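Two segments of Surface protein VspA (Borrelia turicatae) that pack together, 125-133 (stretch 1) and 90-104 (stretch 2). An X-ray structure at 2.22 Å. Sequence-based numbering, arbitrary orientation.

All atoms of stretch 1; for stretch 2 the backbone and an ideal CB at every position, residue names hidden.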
ATOM      1  N   LYS A 125     -17.490   4.753 -13.406  1.00 19.39           N
ATOM      2  CA  LYS A 125     -16.043   4.599 -13.164  1.00 18.03           C
ATOM      3  C   LYS A 125     -15.326   5.545 -14.103  1.00 15.29           C
ATOM      4  O   LYS A 125     -14.243   5.238 -14.601  1.00 14.59           O
ATOM      5  CB  LYS A 125     -15.601   3.165 -13.494  1.00 16.72           C
ATOM      6  CG  LYS A 125     -16.538   2.034 -13.032  1.00 16.89           C
ATOM      7  CD  LYS A 125     -16.004   1.356 -11.776  1.00 19.53           C
ATOM      8  CE  LYS A 125     -17.075   0.567 -11.025  1.00 18.64           C
ATOM      9  NZ  LYS A 125     -16.849   0.628  -9.561  1.00 16.84           N
ATOM     10  N   ASP A 126     -15.919   6.719 -14.301  1.00 16.01           N
ATOM     11  CA  ASP A 126     -15.401   7.730 -15.224  1.00 15.77           C
ATOM     12  C   ASP A 126     -14.341   8.731 -14.763  1.00 15.89           C
ATOM     13  O   ASP A 126     -13.967   9.600 -15.544  1.00 15.97           O
ATOM     14  CB  ASP A 126     -16.586   8.482 -15.851  1.00 17.74           C
ATOM     15  CG  ASP A 126     -17.203   9.484 -14.908  1.00 18.48           C
ATOM     16  OD1 ASP A 126     -17.665   9.086 -13.819  1.00 17.88           O
ATOM     17  OD2 ASP A 126     -17.255  10.696 -15.173  1.00 24.39           O
ATOM     18  N   LYS A 127     -13.851   8.616 -13.531  1.00 18.52           N
ATOM     19  CA  LYS A 127     -12.817   9.526 -13.019  1.00 17.54           C
ATOM     20  C   LYS A 127     -11.558   8.774 -12.525  1.00 19.12           C
ATOM     21  O   LYS A 127     -10.891   9.207 -11.584  1.00 18.03           O
ATOM     22  CB  LYS A 127     -13.378  10.439 -11.924  1.00 18.42           C
ATOM     23  CG  LYS A 127     -14.641  11.207 -12.336  1.00 20.38           C
ATOM     24  CD  LYS A 127     -15.087  12.214 -11.267  1.00 19.63           C
ATOM     25  CE  LYS A 127     -16.567  12.557 -11.398  1.00 20.48           C
ATOM     26  NZ  LYS A 127     -17.460  11.430 -10.992  1.00 21.72           N
ATOM     27  N   GLY A 128     -11.249   7.643 -13.160  1.00 20.34           N
ATOM     28  CA  GLY A 128     -10.086   6.837 -12.819  1.00 13.80           C
ATOM     29  C   GLY A 128     -10.324   5.395 -12.400  1.00 13.76           C
ATOM     30  O   GLY A 128      -9.437   4.574 -12.533  1.00 15.94           O
ATOM     31  N   ALA A 129     -11.507   5.068 -11.897  1.00 16.79           N
ATOM     32  CA  ALA A 129     -11.788   3.694 -11.456  1.00 17.35           C
ATOM     33  C   ALA A 129     -11.683   2.646 -12.587  1.00 17.84           C
ATOM     34  O   ALA A 129     -11.229   1.526 -12.353  1.00 13.97           O
ATOM     35  CB  ALA A 129     -13.122   3.620 -10.728  1.00 14.96           C
ATOM     36  N   GLU A 130     -12.085   3.012 -13.804  1.00 17.79           N
ATOM     37  CA  GLU A 130     -12.003   2.096 -14.936  1.00 17.66           C
ATOM     38  C   GLU A 130     -10.544   1.751 -15.191  1.00 15.16           C
ATOM     39  O   GLU A 130     -10.207   0.596 -15.405  1.00 14.43           O
ATOM     40  CB  GLU A 130     -12.602   2.722 -16.192  1.00 19.40           C
ATOM     41  CG  GLU A 130     -12.460   1.888 -17.460  1.00 23.81           C
ATOM     42  CD  GLU A 130     -13.323   0.625 -17.471  1.00 27.53           C
ATOM     43  OE1 GLU A 130     -13.300  -0.090 -18.495  1.00 32.78           O
ATOM     44  OE2 GLU A 130     -14.026   0.336 -16.475  1.00 28.65           O
ATOM     45  N   GLU A 131      -9.687   2.772 -15.143  1.00 14.74           N
ATOM     46  CA  GLU A 131      -8.259   2.610 -15.372  1.00 13.67           C
ATOM     47  C   GLU A 131      -7.638   1.756 -14.253  1.00 11.61           C
ATOM     48  O   GLU A 131      -6.708   0.987 -14.486  1.00 16.99           O
ATOM     49  CB  GLU A 131      -7.569   3.982 -15.466  1.00 14.64           C
ATOM     50  CG  GLU A 131      -7.877   4.799 -16.731  1.00 14.21           C
ATOM     51  CD  GLU A 131      -9.215   5.549 -16.702  1.00 15.54           C
ATOM     52  OE1 GLU A 131      -9.908   5.543 -15.664  1.00 11.58           O
ATOM     53  OE2 GLU A 131      -9.585   6.164 -17.732  1.00 14.95           O
ATOM     54  N   LEU A 132      -8.157   1.920 -13.041  1.00 10.91           N
ATOM     55  CA  LEU A 132      -7.697   1.197 -11.867  1.00  9.11           C
ATOM     56  C   LEU A 132      -8.044  -0.276 -11.995  1.00 12.26           C
ATOM     57  O   LEU A 132      -7.266  -1.134 -11.551  1.00 11.54           O
ATOM     58  CB  LEU A 132      -8.294   1.803 -10.606  1.00  8.57           C
ATOM     59  CG  LEU A 132      -7.880   1.191  -9.273  1.00 11.19           C
ATOM     60  CD1 LEU A 132      -6.355   1.246  -9.091  1.00 11.52           C
ATOM     61  CD2 LEU A 132      -8.610   1.912  -8.156  1.00 11.20           C
ATOM     62  N   ILE A 133      -9.196  -0.569 -12.609  1.00 11.92           N
ATOM     63  CA  ILE A 133      -9.630  -1.948 -12.825  1.00 13.59           C
ATOM     64  C   ILE A 133      -8.656  -2.623 -13.784  1.00 14.02           C
ATOM     65  O   ILE A 133      -8.248  -3.760 -13.564  1.00  8.89           O
ATOM     66  CB  ILE A 133     -11.067  -2.007 -13.401  1.00 13.87           C
ATOM     67  CG1 ILE A 133     -12.092  -1.823 -12.282  1.00 13.79           C
ATOM     68  CG2 ILE A 133     -11.320  -3.338 -14.147  1.00 14.80           C
ATOM     69  CD1 ILE A 133     -13.533  -1.616 -12.784  1.00 11.76           C
ATOM     70  N   UNK A  90      -0.232   4.821 -15.828  1.00 14.78           N
ATOM     71  CA  UNK A  90      -0.043   6.108 -16.490  1.00 15.09           C
ATOM     72  C   UNK A  90      -1.431   6.658 -16.832  1.00 15.10           C
ATOM     73  O   UNK A  90      -1.701   7.831 -16.636  1.00 16.99           O
ATOM     74  CB  UNK A  90       0.829   5.973 -17.740  1.00 15.09           C
ATOM     75  N   UNK A  91      -2.308   5.783 -17.317  1.00 16.18           N
ATOM     76  CA  UNK A  91      -3.685   6.131 -17.690  1.00 14.06           C
ATOM     77  C   UNK A  91      -4.471   6.653 -16.499  1.00 12.59           C
ATOM     78  O   UNK A  91      -5.200   7.643 -16.600  1.00 10.90           O
ATOM     79  CB  UNK A  91      -4.399   4.917 -18.288  1.00 14.06           C
ATOM     80  N   UNK A  92      -4.340   5.970 -15.371  1.00 13.43           N
ATOM     81  CA  UNK A  92      -5.027   6.377 -14.155  1.00 12.67           C
ATOM     82  C   UNK A  92      -4.610   7.794 -13.762  1.00 12.23           C
ATOM     83  O   UNK A  92      -5.450   8.636 -13.464  1.00 12.64           O
ATOM     84  CB  UNK A  92      -4.734   5.396 -13.018  1.00 12.67           C
ATOM     85  N   UNK A  93      -3.306   8.048 -13.760  1.00 11.14           N
ATOM     86  CA  UNK A  93      -2.772   9.364 -13.388  1.00 13.28           C
ATOM     87  C   UNK A  93      -3.215  10.484 -14.337  1.00 13.50           C
ATOM     88  O   UNK A  93      -3.605  11.553 -13.890  1.00 13.52           O
ATOM     89  CB  UNK A  93      -1.244   9.306 -13.351  1.00 13.28           C
ATOM     90  N   UNK A  94      -3.164  10.225 -15.641  1.00 13.48           N
ATOM     91  CA  UNK A  94      -3.561  11.198 -16.650  1.00 14.89           C
ATOM     92  C   UNK A  94      -5.063  11.513 -16.527  1.00 15.84           C
ATOM     93  O   UNK A  94      -5.477  12.674 -16.603  1.00 13.57           O
ATOM     94  CB  UNK A  94      -3.234  10.676 -18.050  1.00 14.89           C
ATOM     95  N   UNK A  95      -5.865  10.473 -16.335  1.00 14.59           N
ATOM     96  CA  UNK A  95      -7.307  10.625 -16.202  1.00 15.30           C
ATOM     97  C   UNK A  95      -7.664  11.435 -14.951  1.00 13.66           C
ATOM     98  O   UNK A  95      -8.498  12.340 -15.000  1.00 14.28           O
ATOM     99  CB  UNK A  95      -7.980   9.252 -16.154  1.00 15.30           C
ATOM    100  N   UNK A  96      -7.022  11.121 -13.836  1.00 13.71           N
ATOM    101  CA  UNK A  96      -7.292  11.824 -12.586  1.00 15.77           C
ATOM    102  C   UNK A  96      -6.955  13.316 -12.720  1.00 17.07           C
ATOM    103  O   UNK A  96      -7.746  14.186 -12.326  1.00 15.89           O
ATOM    104  CB  UNK A  96      -6.493  11.198 -11.441  1.00 15.77           C
ATOM    105  N   UNK A  97      -5.794  13.600 -13.297  1.00 17.42           N
ATOM    106  CA  UNK A  97      -5.338  14.976 -13.503  1.00 19.15           C
ATOM    107  C   UNK A  97      -6.338  15.744 -14.358  1.00 19.68           C
ATOM    108  O   UNK A  97      -6.620  16.913 -14.090  1.00 21.16           O
ATOM    109  CB  UNK A  97      -3.956  14.995 -14.159  1.00 19.15           C
ATOM    110  N   UNK A  98      -6.883  15.074 -15.371  1.00 22.51           N
ATOM    111  CA  UNK A  98      -7.864  15.677 -16.278  1.00 23.05           C
ATOM    112  C   UNK A  98      -9.192  15.939 -15.575  1.00 21.11           C
ATOM    113  O   UNK A  98      -9.995  16.756 -16.036  1.00 18.38           O
ATOM    114  CB  UNK A  98      -8.089  14.773 -17.492  1.00 23.05           C
ATOM    115  N   UNK A  99      -9.429  15.208 -14.484  1.00 20.58           N
ATOM    116  CA  UNK A  99     -10.645  15.336 -13.683  1.00 18.47           C
ATOM    117  C   UNK A  99     -10.379  16.146 -12.406  1.00 17.02           C
ATOM    118  O   UNK A  99     -11.078  15.991 -11.415  1.00 15.39           O
ATOM    119  CB  UNK A  99     -11.193  13.952 -13.327  1.00 18.47           C
ATOM    120  N   UNK A 100      -9.380  17.025 -12.448  1.00 16.77           N
ATOM    121  CA  UNK A 100      -9.019  17.862 -11.299  1.00 18.92           C
ATOM    122  C   UNK A 100     -10.164  18.711 -10.746  1.00 20.92           C
ATOM    123  O   UNK A 100     -10.235  18.930  -9.541  1.00 21.41           O
ATOM    124  CB  UNK A 100      -7.865  18.786 -11.693  1.00 18.92           C
ATOM    125  N   UNK A 101     -11.051  19.189 -11.620  1.00 22.71           N
ATOM    126  CA  UNK A 101     -12.189  20.011 -11.197  1.00 23.77           C
ATOM    127  C   UNK A 101     -13.131  19.243 -10.276  1.00 23.64           C
ATOM    128  O   UNK A 101     -13.730  19.827  -9.378  1.00 24.65           O
ATOM    129  CB  UNK A 101     -12.959  20.516 -12.419  1.00 23.77           C
ATOM    130  N   UNK A 102     -13.236  17.932 -10.492  1.00 24.85           N
ATOM    131  CA  UNK A 102     -14.110  17.063  -9.697  1.00 24.96           C
ATOM    132  C   UNK A 102     -13.427  16.376  -8.516  1.00 25.09           C
ATOM    133  O   UNK A 102     -14.075  16.110  -7.499  1.00 28.34           O
ATOM    134  CB  UNK A 102     -14.714  15.991 -10.607  1.00 24.96           C
ATOM    135  N   UNK A 103     -12.137  16.090  -8.661  1.00 20.87           N
ATOM    136  CA  UNK A 103     -11.353  15.396  -7.638  1.00 22.75           C
ATOM    137  C   UNK A 103     -10.511  16.250  -6.705  1.00 20.71           C
ATOM    138  O   UNK A 103     -10.111  15.777  -5.647  1.00 19.87           O
ATOM    139  CB  UNK A 103     -10.420  14.404  -8.335  1.00 22.75           C
ATOM    140  N   UNK A 104     -10.233  17.488  -7.094  1.00 22.84           N
ATOM    141  CA  UNK A 104      -9.425  18.383  -6.281  1.00 25.18           C
ATOM    142  C   UNK A 104     -10.206  19.481  -5.586  1.00 24.79           C
ATOM    143  O   UNK A 104      -9.605  20.331  -4.940  1.00 23.77           O
ATOM    144  CB  UNK A 104      -8.343  19.021  -7.154  1.00 25.18           C
TER

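Helix 129-133 runs nearly antiparallel to helix 90-98, 175° between directions, with axes 8.4 Å apart.

Position 90 has nothing of stretch 1 within reach; it is Thr90. At 91 the CB points toward stretch 1 and lies 3.8 Å from Glu131 CG. A small or polar residue suits this margin, and Ser91 rests its CB against Glu131 CG while its OG is hydrogen-bonded elsewhere in the structure.

At 92 the CA atoms of the two stretches come nearest, 5.1 Å between the CA of 92 and Glu131 CA. The CB points sideways, beside the glycine at 128 and the flank of Leu132, so a flat or branched apolar side chain would fit. Phe92 is the answer, chi1 t. Its ring edge meets Gly128 O, with CD1 3.2 Å from that oxygen, and CD1 also lies 4.2 Å from Leu132 CB. A CB on Gly128 would come 3.1 Å from Phe92 CE1, although the backbone angles there already call for glycine.

Positions 93 and 94 are out of reach of stretch 1 and permissive: Leu93, and Thr94, whose OG1 bonds back to Thr90 O at 3.2 Å.

At 95 the CB points toward stretch 1, 3.8 Å from Glu131 OE2, with Asp126 O farther along. Acceptors on this side favour a long donor, lysine or arginine, or perhaps glutamine. Lys95 folds over with chi2 to chi4 all p: NZ makes a salt bridge and hydrogen bond to Glu131 OE2 at 3.1 Å, and a water bridges NZ to Asp126 O. With chi1 t, Lys95 CG lies 3.6 Å from Gly128 N.

At 96 the nearest atom to the CB is Lys127 O, 4.8 Å away. A small residue is comfortable, and Ala96 takes the place. Positions 97 and 98 are out of reach: Lys97, and Ser98, whose OG bonds to Lys95 O.

At 99 the helix breaks, phi/psi -102/27, and the CB faces Lys127 CB at 4.4 Å. A long chain with an apolar stem and a polar or positive end could use both Lys127 and the acidic Asp126. Lys99 places CD 4.0 Å from Lys127 CG, while its NZ stays 4.1 Å from Asp126 OD2, beyond a salt bridge.

Stretch 1 does not reach 100 or 101; they are Thr100 and Ala101. At 102 the CB sits 3.9 Å from Lys127 CD, suiting many short residues; Asp102 packs its CB there. At 103 the CB points toward stretch 1 with space before it, inviting a medium apolar chain: Leu103 reaches Lys127 O with CD1 at 3.7 Å. At 104 an ideal CB would lie 3.0 Å from the O of 100, a crowded contact, which favours Gly104.

Stretch 2, residues 90-104: TSFLTKAKSKTADLG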
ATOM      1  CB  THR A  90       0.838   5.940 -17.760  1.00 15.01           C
ATOM      2  OG1 THR A  90       2.218   5.875 -17.379  1.00 12.66           O
ATOM      3  CG2 THR A  90       0.786   7.153 -18.658  1.00 15.23           C
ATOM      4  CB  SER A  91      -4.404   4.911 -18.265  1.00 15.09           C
ATOM      5  OG  SER A  91      -4.235   4.859 -19.664  1.00 19.94           O
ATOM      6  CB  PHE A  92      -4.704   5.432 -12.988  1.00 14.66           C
ATOM      7  CG  PHE A  92      -5.282   5.889 -11.685  1.00 11.59           C
ATOM      8  CD1 PHE A  92      -6.586   5.553 -11.341  1.00 14.56           C
ATOM      9  CD2 PHE A  92      -4.555   6.713 -10.839  1.00 14.14           C
ATOM     10  CE1 PHE A  92      -7.140   5.992 -10.158  1.00 15.92           C
ATOM     11  CE2 PHE A  92      -5.109   7.165  -9.651  1.00 16.51           C
ATOM     12  CZ  PHE A  92      -6.395   6.805  -9.308  1.00 15.58           C
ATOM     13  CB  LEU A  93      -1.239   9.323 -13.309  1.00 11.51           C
ATOM     14  CG  LEU A  93      -0.632   8.332 -12.316  1.00 11.76           C
ATOM     15  CD1 LEU A  93       0.892   8.283 -12.492  1.00 15.24           C
ATOM     16  CD2 LEU A  93      -0.996   8.687 -10.887  1.00 10.08           C
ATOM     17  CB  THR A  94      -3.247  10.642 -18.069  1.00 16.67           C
ATOM     18  OG1 THR A  94      -1.837  10.560 -18.262  1.00 17.51           O
ATOM     19  CG2 THR A  94      -3.690  11.597 -19.167  1.00 19.08           C
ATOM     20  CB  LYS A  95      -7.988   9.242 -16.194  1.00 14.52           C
ATOM     21  CG  LYS A  95      -9.486   9.250 -15.876  1.00 17.89           C
ATOM     22  CD  LYS A  95     -10.303  10.223 -16.747  1.00 20.29           C
ATOM     23  CE  LYS A  95     -10.389   9.786 -18.209  1.00 23.21           C
ATOM     24  NZ  LYS A  95     -11.339   8.662 -18.418  1.00 24.00           N
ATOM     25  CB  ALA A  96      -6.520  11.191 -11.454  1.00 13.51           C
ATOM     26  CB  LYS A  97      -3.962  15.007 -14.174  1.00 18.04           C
ATOM     27  CG  LYS A  97      -2.793  14.777 -13.231  1.00 19.51           C
ATOM     28  CD  LYS A  97      -1.439  15.016 -13.927  1.00 18.78           C
ATOM     29  CE  LYS A  97      -1.120  13.944 -14.960  1.00 17.76           C
ATOM     30  NZ  LYS A  97       0.323  13.937 -15.341  1.00 15.14           N
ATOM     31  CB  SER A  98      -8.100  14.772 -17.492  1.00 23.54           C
ATOM     32  OG  SER A  98      -9.044  13.760 -17.192  1.00 27.14           O
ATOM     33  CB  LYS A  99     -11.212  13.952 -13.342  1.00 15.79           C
ATOM     34  CG  LYS A  99     -11.696  13.167 -14.557  1.00 17.89           C
ATOM     35  CD  LYS A  99     -13.036  13.694 -15.075  1.00 17.60           C
ATOM     36  CE  LYS A  99     -13.411  13.097 -16.428  1.00 16.68           C
ATOM     37  NZ  LYS A  99     -14.787  13.519 -16.801  1.00 17.30           N
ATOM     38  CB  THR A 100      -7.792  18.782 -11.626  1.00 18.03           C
ATOM     39  OG1 THR A 100      -7.535  19.653 -10.520  1.00 12.27           O
ATOM     40  CG2 THR A 100      -8.070  19.760 -12.778  1.00 17.58           C
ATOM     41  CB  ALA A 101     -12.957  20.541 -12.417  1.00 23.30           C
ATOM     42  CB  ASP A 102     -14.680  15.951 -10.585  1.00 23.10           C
ATOM     43  CG  ASP A 102     -15.420  16.480 -11.792  1.00 22.07           C
ATOM     44  OD1 ASP A 102     -14.907  16.320 -12.917  1.00 23.11           O
ATOM     45  OD2 ASP A 102     -16.527  17.043 -11.712  1.00 25.20           O
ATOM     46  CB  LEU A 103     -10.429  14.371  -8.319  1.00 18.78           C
ATOM     47  CG  LEU A 103     -11.116  13.314  -9.184  1.00 15.85           C
ATOM     48  CD1 LEU A 103     -10.090  12.367  -9.835  1.00 13.81           C
ATOM     49  CD2 LEU A 103     -12.118  12.527  -8.360  1.00 14.14           C
TER
HETATM   50  O   HOH W   1     -13.742   9.890 -18.360  1.00 42.71           O
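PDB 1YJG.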